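Local structure of protocadherin gamma-B3 (Homo sapiens, 5K8R) at residues A[108-113]-A[196-201]; A[147-152]-A[165-170]; A[215-220]-A[299-304]. The protein probably mediates calcium-dependent adhesion between cells and may take part in establishing and maintaining specific neuronal connections in the brain. One frame throughout, in Å; residues are numbered along the deposited sequence.

Contact 1 of 3, residues A[108-113]-A[196-201]; sequences TELEIS and TQIRVI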
ATOM      1  N   THR A 108       4.849  17.398 -17.078  1.00 37.15           N
ATOM      2  CA  THR A 108       5.425  16.205 -16.471  1.00 36.89           C
ATOM      3  C   THR A 108       4.704  15.916 -15.162  1.00 44.33           C
ATOM      4  O   THR A 108       4.543  16.813 -14.330  1.00 50.88           O
ATOM      5  CB  THR A 108       6.926  16.382 -16.213  1.00 38.55           C
ATOM      6  OG1 THR A 108       7.603  16.648 -17.449  1.00 41.22           O
ATOM      7  CG2 THR A 108       7.510  15.128 -15.576  1.00 36.69           C
ATOM      8  N   GLU A 109       4.269  14.671 -14.987  1.00 41.40           N
ATOM      9  CA  GLU A 109       3.639  14.251 -13.744  1.00 33.30           C
ATOM     10  C   GLU A 109       4.677  13.634 -12.816  1.00 41.21           C
ATOM     11  O   GLU A 109       5.602  12.949 -13.264  1.00 39.44           O
ATOM     12  CB  GLU A 109       2.511  13.253 -14.010  1.00 43.79           C
ATOM     13  CG  GLU A 109       1.275  13.871 -14.641  1.00 53.60           C
ATOM     14  CD  GLU A 109       0.108  12.907 -14.696  1.00 62.79           C
ATOM     15  OE1 GLU A 109       0.322  11.700 -14.456  1.00 68.64           O
ATOM     16  OE2 GLU A 109      -1.024  13.356 -14.973  1.00 70.87           O
ATOM     17  N   LEU A 110       4.514  13.877 -11.543  1.00 48.12           N
ATOM     18  CA  LEU A 110       5.416  13.392 -10.550  1.00 46.45           C
ATOM     19  C   LEU A 110       4.637  12.916  -9.349  1.00 39.43           C
ATOM     20  O   LEU A 110       3.984  13.694  -8.721  1.00 45.31           O
ATOM     21  CB  LEU A 110       6.298  14.552 -10.144  1.00 44.34           C
ATOM     22  CG  LEU A 110       7.309  14.354  -9.057  1.00 45.08           C
ATOM     23  CD1 LEU A 110       8.307  13.324  -9.504  1.00 37.26           C
ATOM     24  CD2 LEU A 110       8.008  15.651  -8.810  1.00 47.95           C
ATOM     25  N   GLU A 111       4.723  11.635  -9.042  1.00 36.47           N
ATOM     26  CA  GLU A 111       4.018  11.045  -7.911  1.00 33.65           C
ATOM     27  C   GLU A 111       4.900  11.118  -6.671  1.00 42.97           C
ATOM     28  O   GLU A 111       6.022  10.598  -6.668  1.00 54.32           O
ATOM     29  CB  GLU A 111       3.625   9.598  -8.204  1.00 48.46           C
ATOM     30  CG  GLU A 111       2.637   9.434  -9.347  1.00 51.50           C
ATOM     31  CD  GLU A 111       1.616   8.345  -9.080  1.00 64.76           C
ATOM     32  OE1 GLU A 111       1.549   7.863  -7.929  1.00 67.27           O
ATOM     33  OE2 GLU A 111       0.878   7.975 -10.017  1.00 72.15           O
ATOM     34  N   ILE A 112       4.391  11.761  -5.622  1.00 45.88           N
ATOM     35  CA  ILE A 112       5.096  11.909  -4.355  1.00 36.05           C
ATOM     36  C   ILE A 112       4.123  11.581  -3.232  1.00 50.33           C
ATOM     37  O   ILE A 112       3.028  12.151  -3.170  1.00 48.92           O
ATOM     38  CB  ILE A 112       5.663  13.331  -4.175  1.00 28.19           C
ATOM     39  CG1 ILE A 112       6.684  13.648  -5.270  1.00 28.97           C
ATOM     40  CG2 ILE A 112       6.283  13.486  -2.795  1.00 27.46           C
ATOM     41  CD1 ILE A 112       7.213  15.067  -5.221  1.00 28.54           C
ATOM     42  N   SER A 113       4.517  10.667  -2.349  1.00 53.47           N
ATOM     43  CA  SER A 113       3.659  10.304  -1.231  1.00 44.32           C
ATOM     44  C   SER A 113       3.654  11.409  -0.181  1.00 32.77           C
ATOM     45  O   SER A 113       4.633  12.140  -0.010  1.00 41.38           O
ATOM     46  CB  SER A 113       4.119   8.991  -0.599  1.00 44.58           C
ATOM     47  OG  SER A 113       5.193   9.207   0.299  1.00 55.30           O
ATOM     48  N   THR A 196       8.317  24.472 -18.678  1.00 38.30           N
ATOM     49  CA  THR A 196       7.626  23.198 -18.567  1.00 27.56           C
ATOM     50  C   THR A 196       6.817  23.204 -17.279  1.00 38.36           C
ATOM     51  O   THR A 196       7.173  23.878 -16.310  1.00 26.95           O
ATOM     52  CB  THR A 196       8.600  22.009 -18.583  1.00 31.88           C
ATOM     53  OG1 THR A 196       7.865  20.782 -18.500  1.00 31.54           O
ATOM     54  CG2 THR A 196       9.571  22.094 -17.414  1.00 30.51           C
ATOM     55  N   GLN A 197       5.718  22.459 -17.279  1.00 37.08           N
ATOM     56  CA  GLN A 197       4.825  22.388 -16.133  1.00 29.72           C
ATOM     57  C   GLN A 197       4.962  21.033 -15.454  1.00 28.53           C
ATOM     58  O   GLN A 197       5.055  19.998 -16.122  1.00 42.80           O
ATOM     59  CB  GLN A 197       3.373  22.629 -16.552  1.00 31.53           C
ATOM     60  CG  GLN A 197       3.108  24.046 -17.038  1.00 32.72           C
ATOM     61  CD  GLN A 197       1.667  24.261 -17.455  1.00 50.28           C
ATOM     62  OE1 GLN A 197       0.909  23.307 -17.627  1.00 55.45           O
ATOM     63  NE2 GLN A 197       1.280  25.521 -17.617  1.00 64.25           N
ATOM     64  N   ILE A 198       4.981  21.046 -14.125  1.00 27.77           N
ATOM     65  CA  ILE A 198       5.146  19.842 -13.320  1.00 27.08           C
ATOM     66  C   ILE A 198       3.894  19.684 -12.470  1.00 35.95           C
ATOM     67  O   ILE A 198       3.638  20.500 -11.575  1.00 36.91           O
ATOM     68  CB  ILE A 198       6.402  19.902 -12.442  1.00 32.95           C
ATOM     69  CG1 ILE A 198       7.641  20.162 -13.300  1.00 24.72           C
ATOM     70  CG2 ILE A 198       6.558  18.612 -11.650  1.00 33.26           C
ATOM     71  CD1 ILE A 198       8.898  20.393 -12.494  1.00 41.70           C
ATOM     72  N   ARG A 199       3.115  18.642 -12.744  1.00 41.14           N
ATOM     73  CA  ARG A 199       1.927  18.322 -11.958  1.00 36.54           C
ATOM     74  C   ARG A 199       2.321  17.276 -10.920  1.00 36.00           C
ATOM     75  O   ARG A 199       2.388  16.081 -11.218  1.00 36.95           O
ATOM     76  CB  ARG A 199       0.787  17.832 -12.845  1.00 31.25           C
ATOM     77  CG  ARG A 199      -0.431  17.354 -12.063  1.00 54.39           C
ATOM     78  CD  ARG A 199      -1.664  17.185 -12.943  1.00 68.97           C
ATOM     79  NE  ARG A 199      -1.434  16.289 -14.073  1.00 72.53           N
ATOM     80  CZ  ARG A 199      -1.286  16.695 -15.329  1.00 73.76           C
ATOM     81  NH1 ARG A 199      -1.344  17.988 -15.621  1.00 76.65           N
ATOM     82  NH2 ARG A 199      -1.080  15.810 -16.295  1.00 61.98           N
ATOM     83  N   VAL A 200       2.595  17.735  -9.704  1.00 35.62           N
ATOM     84  CA  VAL A 200       2.883  16.844  -8.587  1.00 34.06           C
ATOM     85  C   VAL A 200       1.569  16.275  -8.072  1.00 50.84           C
ATOM     86  O   VAL A 200       0.710  17.014  -7.581  1.00 56.41           O
ATOM     87  CB  VAL A 200       3.639  17.578  -7.472  1.00 26.68           C
ATOM     88  CG1 VAL A 200       3.846  16.657  -6.278  1.00 28.32           C
ATOM     89  CG2 VAL A 200       4.969  18.104  -7.988  1.00 25.44           C
ATOM     90  N   ILE A 201       1.407  14.961  -8.190  1.00 54.15           N
ATOM     91  CA  ILE A 201       0.235  14.262  -7.677  1.00 52.52           C
ATOM     92  C   ILE A 201       0.623  13.607  -6.358  1.00 38.94           C
ATOM     93  O   ILE A 201       1.579  12.822  -6.300  1.00 38.14           O
ATOM     94  CB  ILE A 201      -0.295  13.232  -8.687  1.00 58.95           C
ATOM     95  CG1 ILE A 201      -1.607  12.616  -8.194  1.00 64.28           C
ATOM     96  CG2 ILE A 201       0.753  12.166  -8.970  1.00 64.00           C
ATOM     97  CD1 ILE A 201      -2.350  11.833  -9.255  1.00 75.68           C
TER
HETATM   98  O   HOH W   1       9.200  18.810 -17.518  1.00 55.76           O

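Contact 2 of 3, residues A[147-152]-A[165-170]; sequences HFSLIQ and VLKAPL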
ATOM      1  N   HIS A 147       4.775  24.943  -1.027  1.00 45.08           N
ATOM      2  CA  HIS A 147       5.225  23.621  -0.609  1.00 40.41           C
ATOM      3  C   HIS A 147       6.559  23.200  -1.204  1.00 28.78           C
ATOM      4  O   HIS A 147       7.309  22.477  -0.545  1.00 30.55           O
ATOM      5  CB  HIS A 147       4.177  22.559  -0.966  1.00 39.96           C
ATOM      6  CG  HIS A 147       2.929  22.641  -0.144  1.00 48.28           C
ATOM      7  ND1 HIS A 147       1.929  23.556  -0.395  1.00 52.90           N
ATOM      8  CD2 HIS A 147       2.519  21.921   0.927  1.00 47.56           C
ATOM      9  CE1 HIS A 147       0.956  23.395   0.483  1.00 55.20           C
ATOM     10  NE2 HIS A 147       1.290  22.409   1.296  1.00 56.18           N
ATOM     11  N   PHE A 148       6.876  23.625  -2.424  1.00 34.51           N
ATOM     12  CA  PHE A 148       8.066  23.165  -3.123  1.00 36.85           C
ATOM     13  C   PHE A 148       8.975  24.333  -3.468  1.00 31.04           C
ATOM     14  O   PHE A 148       8.508  25.410  -3.853  1.00 34.91           O
ATOM     15  CB  PHE A 148       7.700  22.412  -4.406  1.00 31.16           C
ATOM     16  CG  PHE A 148       6.947  21.138  -4.169  1.00 36.75           C
ATOM     17  CD1 PHE A 148       7.623  19.940  -4.010  1.00 37.87           C
ATOM     18  CD2 PHE A 148       5.564  21.136  -4.108  1.00 36.19           C
ATOM     19  CE1 PHE A 148       6.932  18.764  -3.794  1.00 35.33           C
ATOM     20  CE2 PHE A 148       4.868  19.963  -3.891  1.00 38.12           C
ATOM     21  CZ  PHE A 148       5.553  18.776  -3.734  1.00 39.02           C
ATOM     22  N   SER A 149      10.275  24.108  -3.325  1.00 26.15           N
ATOM     23  CA  SER A 149      11.316  24.996  -3.818  1.00 19.25           C
ATOM     24  C   SER A 149      12.218  24.210  -4.765  1.00 29.74           C
ATOM     25  O   SER A 149      11.991  23.029  -5.041  1.00 34.19           O
ATOM     26  CB  SER A 149      12.120  25.605  -2.665  1.00 37.81           C
ATOM     27  OG  SER A 149      11.345  26.547  -1.945  1.00 58.78           O
ATOM     28  N   LEU A 150      13.259  24.873  -5.258  1.00 31.01           N
ATOM     29  CA  LEU A 150      14.181  24.266  -6.204  1.00 28.68           C
ATOM     30  C   LEU A 150      15.612  24.541  -5.772  1.00 23.91           C
ATOM     31  O   LEU A 150      15.944  25.658  -5.365  1.00 26.69           O
ATOM     32  CB  LEU A 150      13.944  24.795  -7.626  1.00 39.20           C
ATOM     33  CG  LEU A 150      14.793  24.217  -8.762  1.00 45.78           C
ATOM     34  CD1 LEU A 150      13.942  24.002 -10.001  1.00 55.57           C
ATOM     35  CD2 LEU A 150      15.966  25.131  -9.083  1.00 51.21           C
ATOM     36  N   ILE A 151      16.452  23.514  -5.856  1.00 25.28           N
ATOM     37  CA  ILE A 151      17.890  23.654  -5.672  1.00 35.96           C
ATOM     38  C   ILE A 151      18.557  23.360  -7.007  1.00 31.32           C
ATOM     39  O   ILE A 151      18.090  22.509  -7.771  1.00 26.70           O
ATOM     40  CB  ILE A 151      18.427  22.729  -4.560  1.00 37.93           C
ATOM     41  CG1 ILE A 151      18.237  21.258  -4.930  1.00 49.96           C
ATOM     42  CG2 ILE A 151      17.733  23.027  -3.241  1.00 36.27           C
ATOM     43  CD1 ILE A 151      18.756  20.296  -3.881  1.00 56.86           C
ATOM     44  N   GLN A 152      19.630  24.083  -7.303  1.00 40.89           N
ATOM     45  CA  GLN A 152      20.358  23.919  -8.552  1.00 38.24           C
ATOM     46  C   GLN A 152      21.759  23.415  -8.250  1.00 31.70           C
ATOM     47  O   GLN A 152      22.484  24.024  -7.456  1.00 36.42           O
ATOM     48  CB  GLN A 152      20.420  25.232  -9.337  1.00 22.63           C
ATOM     49  CG  GLN A 152      21.274  25.158 -10.593  1.00 25.29           C
ATOM     50  CD  GLN A 152      21.111  26.373 -11.482  1.00 35.66           C
ATOM     51  OE1 GLN A 152      20.008  26.685 -11.932  1.00 36.41           O
ATOM     52  NE2 GLN A 152      22.212  27.071 -11.739  1.00 35.00           N
ATOM     53  N   VAL A 165      12.753  20.348  -4.189  1.00 25.44           N
ATOM     54  CA  VAL A 165      12.930  20.132  -2.757  1.00 29.17           C
ATOM     55  C   VAL A 165      11.631  20.473  -2.039  1.00 35.35           C
ATOM     56  O   VAL A 165      10.962  21.459  -2.368  1.00 32.14           O
ATOM     57  CB  VAL A 165      14.115  20.949  -2.192  1.00 31.14           C
ATOM     58  CG1 VAL A 165      13.928  22.434  -2.442  1.00 29.49           C
ATOM     59  CG2 VAL A 165      14.305  20.670  -0.707  1.00 32.17           C
ATOM     60  N   LEU A 166      11.269  19.641  -1.067  1.00 42.08           N
ATOM     61  CA  LEU A 166      10.054  19.822  -0.285  1.00 27.03           C
ATOM     62  C   LEU A 166      10.383  20.617   0.973  1.00 31.63           C
ATOM     63  O   LEU A 166      11.187  20.174   1.798  1.00 53.55           O
ATOM     64  CB  LEU A 166       9.451  18.465   0.079  1.00 30.72           C
ATOM     65  CG  LEU A 166       8.081  18.459   0.755  1.00 34.33           C
ATOM     66  CD1 LEU A 166       6.993  18.770  -0.259  1.00 42.66           C
ATOM     67  CD2 LEU A 166       7.824  17.125   1.439  1.00 30.91           C
ATOM     68  N   LYS A 167       9.762  21.788   1.118  1.00 23.37           N
ATOM     69  CA  LYS A 167       9.976  22.625   2.290  1.00 44.25           C
ATOM     70  C   LYS A 167       8.797  22.634   3.254  1.00 49.00           C
ATOM     71  O   LYS A 167       8.948  23.111   4.382  1.00 56.21           O
ATOM     72  CB  LYS A 167      10.297  24.066   1.864  1.00 44.53           C
ATOM     73  CG  LYS A 167       9.224  24.728   1.023  1.00 49.92           C
ATOM     74  CD  LYS A 167       9.584  26.174   0.731  1.00 60.18           C
ATOM     75  CE  LYS A 167       8.519  26.850  -0.114  1.00 54.64           C
ATOM     76  NZ  LYS A 167       8.861  28.268  -0.410  1.00 54.06           N
ATOM     77  N   ALA A 168       7.637  22.121   2.843  1.00 51.35           N
ATOM     78  CA  ALA A 168       6.467  22.009   3.699  1.00 43.31           C
ATOM     79  C   ALA A 168       5.812  20.661   3.433  1.00 49.26           C
ATOM     80  O   ALA A 168       5.759  20.219   2.276  1.00 54.17           O
ATOM     81  CB  ALA A 168       5.460  23.141   3.450  1.00 41.73           C
ATOM     82  N   PRO A 169       5.315  19.988   4.470  1.00 51.75           N
ATOM     83  CA  PRO A 169       4.763  18.641   4.281  1.00 44.01           C
ATOM     84  C   PRO A 169       3.564  18.639   3.344  1.00 45.12           C
ATOM     85  O   PRO A 169       2.877  19.645   3.158  1.00 57.83           O
ATOM     86  CB  PRO A 169       4.357  18.219   5.700  1.00 38.95           C
ATOM     87  CG  PRO A 169       5.174  19.085   6.605  1.00 42.57           C
ATOM     88  CD  PRO A 169       5.315  20.393   5.885  1.00 51.70           C
ATOM     89  N   LEU A 170       3.323  17.477   2.745  1.00 47.89           N
ATOM     90  CA  LEU A 170       2.198  17.270   1.847  1.00 39.12           C
ATOM     91  C   LEU A 170       1.058  16.573   2.580  1.00 42.35           C
ATOM     92  O   LEU A 170       1.275  15.826   3.537  1.00 49.28           O
ATOM     93  CB  LEU A 170       2.611  16.443   0.627  1.00 44.62           C
ATOM     94  CG  LEU A 170       3.682  17.038  -0.287  1.00 37.47           C
ATOM     95  CD1 LEU A 170       3.981  16.096  -1.443  1.00 30.82           C
ATOM     96  CD2 LEU A 170       3.253  18.402  -0.803  1.00 37.67           C
TER

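Contact 3 of 3, residues A[215-220]-A[299-304]; sequences DMYRVN and AYCKVQ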
ATOM      1  N   ASP A 215     -19.264   7.103  19.816  1.00 48.52           N
ATOM      2  CA  ASP A 215     -18.574   6.178  20.705  1.00 49.06           C
ATOM      3  C   ASP A 215     -19.526   5.214  21.397  1.00 52.85           C
ATOM      4  O   ASP A 215     -19.069   4.340  22.140  1.00 59.07           O
ATOM      5  CB  ASP A 215     -17.768   6.951  21.753  1.00 52.24           C
ATOM      6  CG  ASP A 215     -16.598   7.702  21.150  1.00 77.59           C
ATOM      7  OD1 ASP A 215     -16.021   7.208  20.157  1.00 86.11           O
ATOM      8  OD2 ASP A 215     -16.254   8.785  21.668  1.00 88.93           O
ATOM      9  N   MET A 216     -20.831   5.352  21.169  1.00 52.99           N
ATOM     10  CA  MET A 216     -21.828   4.482  21.780  1.00 34.85           C
ATOM     11  C   MET A 216     -23.098   4.543  20.946  1.00 37.86           C
ATOM     12  O   MET A 216     -23.628   5.631  20.703  1.00 41.09           O
ATOM     13  CB  MET A 216     -22.115   4.901  23.227  1.00 41.14           C
ATOM     14  CG  MET A 216     -23.391   4.309  23.807  1.00 56.50           C
ATOM     15  SD  MET A 216     -23.328   2.518  23.997  1.00 57.91           S
ATOM     16  CE  MET A 216     -22.097   2.357  25.289  1.00 51.10           C
ATOM     17  N   TYR A 217     -23.574   3.381  20.507  1.00 37.30           N
ATOM     18  CA  TYR A 217     -24.816   3.264  19.746  1.00 36.72           C
ATOM     19  C   TYR A 217     -25.829   2.540  20.624  1.00 48.86           C
ATOM     20  O   TYR A 217     -25.801   1.311  20.737  1.00 55.70           O
ATOM     21  CB  TYR A 217     -24.589   2.523  18.432  1.00 33.61           C
ATOM     22  CG  TYR A 217     -23.607   3.195  17.498  1.00 40.55           C
ATOM     23  CD1 TYR A 217     -24.023   4.179  16.611  1.00 35.25           C
ATOM     24  CD2 TYR A 217     -22.265   2.837  17.498  1.00 47.87           C
ATOM     25  CE1 TYR A 217     -23.129   4.793  15.753  1.00 38.41           C
ATOM     26  CE2 TYR A 217     -21.363   3.445  16.644  1.00 36.73           C
ATOM     27  CZ  TYR A 217     -21.801   4.422  15.774  1.00 44.36           C
ATOM     28  OH  TYR A 217     -20.906   5.029  14.922  1.00 44.71           O
ATOM     29  N   ARG A 218     -26.723   3.301  21.248  1.00 52.45           N
ATOM     30  CA  ARG A 218     -27.732   2.748  22.140  1.00 43.52           C
ATOM     31  C   ARG A 218     -29.088   2.721  21.447  1.00 35.85           C
ATOM     32  O   ARG A 218     -29.440   3.647  20.711  1.00 37.90           O
ATOM     33  CB  ARG A 218     -27.819   3.555  23.437  1.00 40.45           C
ATOM     34  CG  ARG A 218     -28.660   2.893  24.518  1.00 49.92           C
ATOM     35  CD  ARG A 218     -28.558   3.638  25.840  1.00 60.22           C
ATOM     36  NE  ARG A 218     -29.287   2.956  26.907  1.00 64.83           N
ATOM     37  CZ  ARG A 218     -29.343   3.381  28.165  1.00 63.24           C
ATOM     38  NH1 ARG A 218     -28.712   4.491  28.521  1.00 66.36           N
ATOM     39  NH2 ARG A 218     -30.031   2.696  29.068  1.00 60.21           N
ATOM     40  N   VAL A 219     -29.845   1.652  21.689  1.00 40.73           N
ATOM     41  CA  VAL A 219     -31.149   1.470  21.065  1.00 48.82           C
ATOM     42  C   VAL A 219     -31.964   0.539  21.949  1.00 44.29           C
ATOM     43  O   VAL A 219     -31.412  -0.296  22.669  1.00 40.74           O
ATOM     44  CB  VAL A 219     -31.003   0.919  19.623  1.00 55.09           C
ATOM     45  CG1 VAL A 219     -30.475  -0.502  19.652  1.00 46.79           C
ATOM     46  CG2 VAL A 219     -32.326   1.000  18.868  1.00 68.71           C
ATOM     47  N   ASN A 220     -33.285   0.692  21.900  1.00 41.00           N
ATOM     48  CA  ASN A 220     -34.211  -0.139  22.660  1.00 36.99           C
ATOM     49  C   ASN A 220     -35.101  -0.892  21.683  1.00 38.97           C
ATOM     50  O   ASN A 220     -35.767  -0.277  20.843  1.00 47.96           O
ATOM     51  CB  ASN A 220     -35.051   0.710  23.620  1.00 54.96           C
ATOM     52  CG  ASN A 220     -35.801  -0.126  24.645  1.00 71.48           C
ATOM     53  OD1 ASN A 220     -36.326  -1.196  24.334  1.00 72.46           O
ATOM     54  ND2 ASN A 220     -35.852   0.362  25.878  1.00 77.25           N
ATOM     55  N   ALA A 299     -10.165   1.234  15.109  1.00 44.64           N
ATOM     56  CA  ALA A 299     -10.998   2.093  15.936  1.00 39.95           C
ATOM     57  C   ALA A 299     -11.990   1.215  16.682  1.00 29.63           C
ATOM     58  O   ALA A 299     -12.379   0.150  16.197  1.00 39.42           O
ATOM     59  CB  ALA A 299     -11.736   3.151  15.107  1.00 39.29           C
ATOM     60  N   TYR A 300     -12.395   1.663  17.868  1.00 32.97           N
ATOM     61  CA  TYR A 300     -13.237   0.846  18.732  1.00 43.56           C
ATOM     62  C   TYR A 300     -14.364   1.685  19.312  1.00 50.79           C
ATOM     63  O   TYR A 300     -14.129   2.788  19.812  1.00 55.39           O
ATOM     64  CB  TYR A 300     -12.411   0.214  19.860  1.00 39.75           C
ATOM     65  CG  TYR A 300     -11.319  -0.708  19.362  1.00 43.48           C
ATOM     66  CD1 TYR A 300     -10.061  -0.215  19.041  1.00 35.58           C
ATOM     67  CD2 TYR A 300     -11.548  -2.068  19.209  1.00 41.51           C
ATOM     68  CE1 TYR A 300      -9.061  -1.052  18.582  1.00 36.70           C
ATOM     69  CE2 TYR A 300     -10.554  -2.913  18.752  1.00 54.77           C
ATOM     70  CZ  TYR A 300      -9.313  -2.399  18.439  1.00 49.15           C
ATOM     71  OH  TYR A 300      -8.320  -3.236  17.984  1.00 52.16           O
ATOM     72  N   CYS A 301     -15.585   1.154  19.241  1.00 51.95           N
ATOM     73  CA  CYS A 301     -16.752   1.776  19.846  1.00 45.86           C
ATOM     74  C   CYS A 301     -17.553   0.698  20.566  1.00 45.12           C
ATOM     75  O   CYS A 301     -17.155  -0.470  20.615  1.00 47.17           O
ATOM     76  CB  CYS A 301     -17.609   2.500  18.800  1.00 44.44           C
ATOM     77  SG  CYS A 301     -18.494   1.403  17.669  1.00 41.69           S
ATOM     78  N   LYS A 302     -18.691   1.092  21.127  1.00 45.74           N
ATOM     79  CA  LYS A 302     -19.550   0.171  21.855  1.00 37.70           C
ATOM     80  C   LYS A 302     -20.981   0.283  21.348  1.00 34.38           C
ATOM     81  O   LYS A 302     -21.383   1.290  20.760  1.00 40.95           O
ATOM     82  CB  LYS A 302     -19.502   0.429  23.368  1.00 31.00           C
ATOM     83  CG  LYS A 302     -18.160   0.107  24.006  1.00 37.26           C
ATOM     84  CD  LYS A 302     -18.224   0.211  25.521  1.00 49.63           C
ATOM     85  CE  LYS A 302     -16.893  -0.164  26.156  1.00 59.14           C
ATOM     86  NZ  LYS A 302     -16.955  -0.126  27.644  1.00 63.15           N
ATOM     87  N   VAL A 303     -21.744  -0.781  21.583  1.00 29.00           N
ATOM     88  CA  VAL A 303     -23.138  -0.881  21.170  1.00 36.29           C
ATOM     89  C   VAL A 303     -23.931  -1.433  22.347  1.00 41.91           C
ATOM     90  O   VAL A 303     -23.600  -2.501  22.874  1.00 39.89           O
ATOM     91  CB  VAL A 303     -23.309  -1.779  19.933  1.00 32.36           C
ATOM     92  CG1 VAL A 303     -24.750  -2.239  19.804  1.00 55.37           C
ATOM     93  CG2 VAL A 303     -22.869  -1.043  18.677  1.00 28.22           C
ATOM     94  N   GLN A 304     -24.966  -0.707  22.762  1.00 38.36           N
ATOM     95  CA  GLN A 304     -25.830  -1.126  23.861  1.00 42.26           C
ATOM     96  C   GLN A 304     -27.232  -1.352  23.314  1.00 48.87           C
ATOM     97  O   GLN A 304     -27.899  -0.404  22.887  1.00 46.09           O
ATOM     98  CB  GLN A 304     -25.836  -0.095  24.987  1.00 38.06           C
ATOM     99  CG  GLN A 304     -26.648  -0.523  26.200  1.00 38.71           C
ATOM    100  CD  GLN A 304     -26.455   0.394  27.391  1.00 48.69           C
ATOM    101  OE1 GLN A 304     -25.520   1.192  27.430  1.00 64.26           O
ATOM    102  NE2 GLN A 304     -27.343   0.283  28.372  1.00 64.23           N
TER

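Contact 1 of 3, residues A[108-113]-A[196-201]
E109 and R199 are paired across two parallel strands, and their side chains run side by side to a salt bridge. R199 presents the NE side of its guanidinium, so NE and NH2 both donate to E109 OE2, NH2 from 2.8 Å and NE from 3.1 Å. OE2 sits in the guanidinium plane, yet the two flat groups stand 89° apart, and the oxygen is met on its anti side, somewhat out of the carboxylate plane. A bend in the arginine (chi3 56°) swings NE round to make this grip. The backbones themselves exchange five hydrogen bonds. T108, L110 and I112 give their N-H groups to the carbonyls of Q197, R199 and I201, and R199 and I201 return theirs to the carbonyls of T108 and L110. CA-H groups supplement several of these carbonyls; I198 CA is 3.2 Å from T108 O. At the start of the pairing, a water links the two threonines, 2.7 Å from T108 OG1 and 2.6 Å from T196 OG1. T108 OG1 also bonds to Q105 NE2; T196 OG1 lies within bonding distance of the carbonyls of Q105 and N106 besides the water, and its one proton can serve only one of the carbonyls at a time. On the face that carries T108, L110, I198 and V200, V200 CG2 is 4.0 Å from L110 CD2, and its other methyl, CG1, meets I112 CD1. The parallel joining of an early strand to the last one is a feature of the cadherin sandwich, here in its second repeat. Strand 107-113 is the outer member of its sheet; strand 193-203 bonds on its far edge to strand 177-186, and F148 of strand 148-154 packs on I112 and V200.

Contact 2 of 3, residues A[147-152]-A[165-170]
F148 and L166 form a non-hydrogen-bonded pair of an antiparallel hairpin, with the leucine methyl CD1 over one face of the phenyl ring. This CH-pi contact puts L166 CD1 4.0 Å from the centre of the F148 ring, with CE1 the nearest ring carbon, and the two side chains cross at a slant. L170, crossing F148 at about a right angle, brings its CD2 to 3.7 Å from F148 CZ. The next pair, S149 and V165, is hydrogen-bonded: S149 N to V165 O and V165 N to S149 O, each 2.9 Å. V165 CG1 takes the crowded position between backbone N and carbonyl carbon (chi1 58°), where it packs on the carbonyl of S149, with S149 CB and I151 CG2 beside it. K167 starts in the same way, then runs fully extended past the serine, its CD 3.2 Å from S149 OG. Beyond the strand pairing, H147 O takes a hydrogen bond of 3.0 Å from K167 N and a weaker one from A168 N. The imidazole turns its edge to segment 165-170, with H147 CD2 3.2 Å from P169 O, in the ring plane; the H178 ring also meets it. The hairpin is thus divided chemically. F148, L166 and L170 give an apolar side, which L180, V200 and V202 extend into the interior of the second cadherin repeat. S149, V165 and K167 make a mixed side, where the lysine lies along the serine with a weak, long bond from NZ to S149 OG, which probably adds little; the backbone bonds to H147 O are what tie K167 and A168 to the start of the facing strand.

Contact 3 of 3, residues A[215-220]-A[299-304]
Strand 216-220 runs almost exactly parallel to strand 299-304, 7° between directions, held by backbone bonds from Y217 N to K302 O (3.0 Å), from Q304 N to Y217 O and from V219 N to Q304 O. Y217 turns its ring edge to C301 in a sulfur-aromatic contact: chi1 71° places SG between the cysteine's backbone N and carbonyl carbon, in the plane of the ring and 3.7 Å from Y217 CE2. Next to this, V303 CG2 rests 4.0 Å from Y217 CB. The other side of the strands carries R218 and Q304, which lie side by side. Each has CG anti to its backbone N and an extended chain beyond. Q304 NE2 sits 3.3 Å above the plane of the R218 guanidinium, displaced toward its rim, with the two flat groups only 21° apart. M216 bends at chi2, which puts SD 3.8 Å from Q304 CB, and at chi3, which puts CE beside K302 CB. The two sides differ in chemistry. The Y217 ring packs among F212 and V234, while its OH is satisfied by T213 OG1 and Q214 N. On the other side D306 takes a salt bridge from R218 NE and a hydrogen bond from Q304 NE2; its carboxylate thus meets both residues, consistent with keeping guanidinium and amide nearly parallel and close together.

Contacts 1 and 2 belong to the second cadherin repeat and contact 3 to the third, within the four extracellular repeats of this chain. Along the sequence contact 2 is nested in the loop closed by contact 1, and contact 3 follows in series. Contacts 1 and 2 have centres 13 Å apart and lie on the two facing sheets of one sandwich; they also touch through I112 and L170. Contact 3, about 44 Å from both centre to centre, repeats the parallel pairing of an early strand with the last seen in contact 1. The same closure thus recurs in successive repeats, whose junction binds calcium through residues such as E114, D207 and D240.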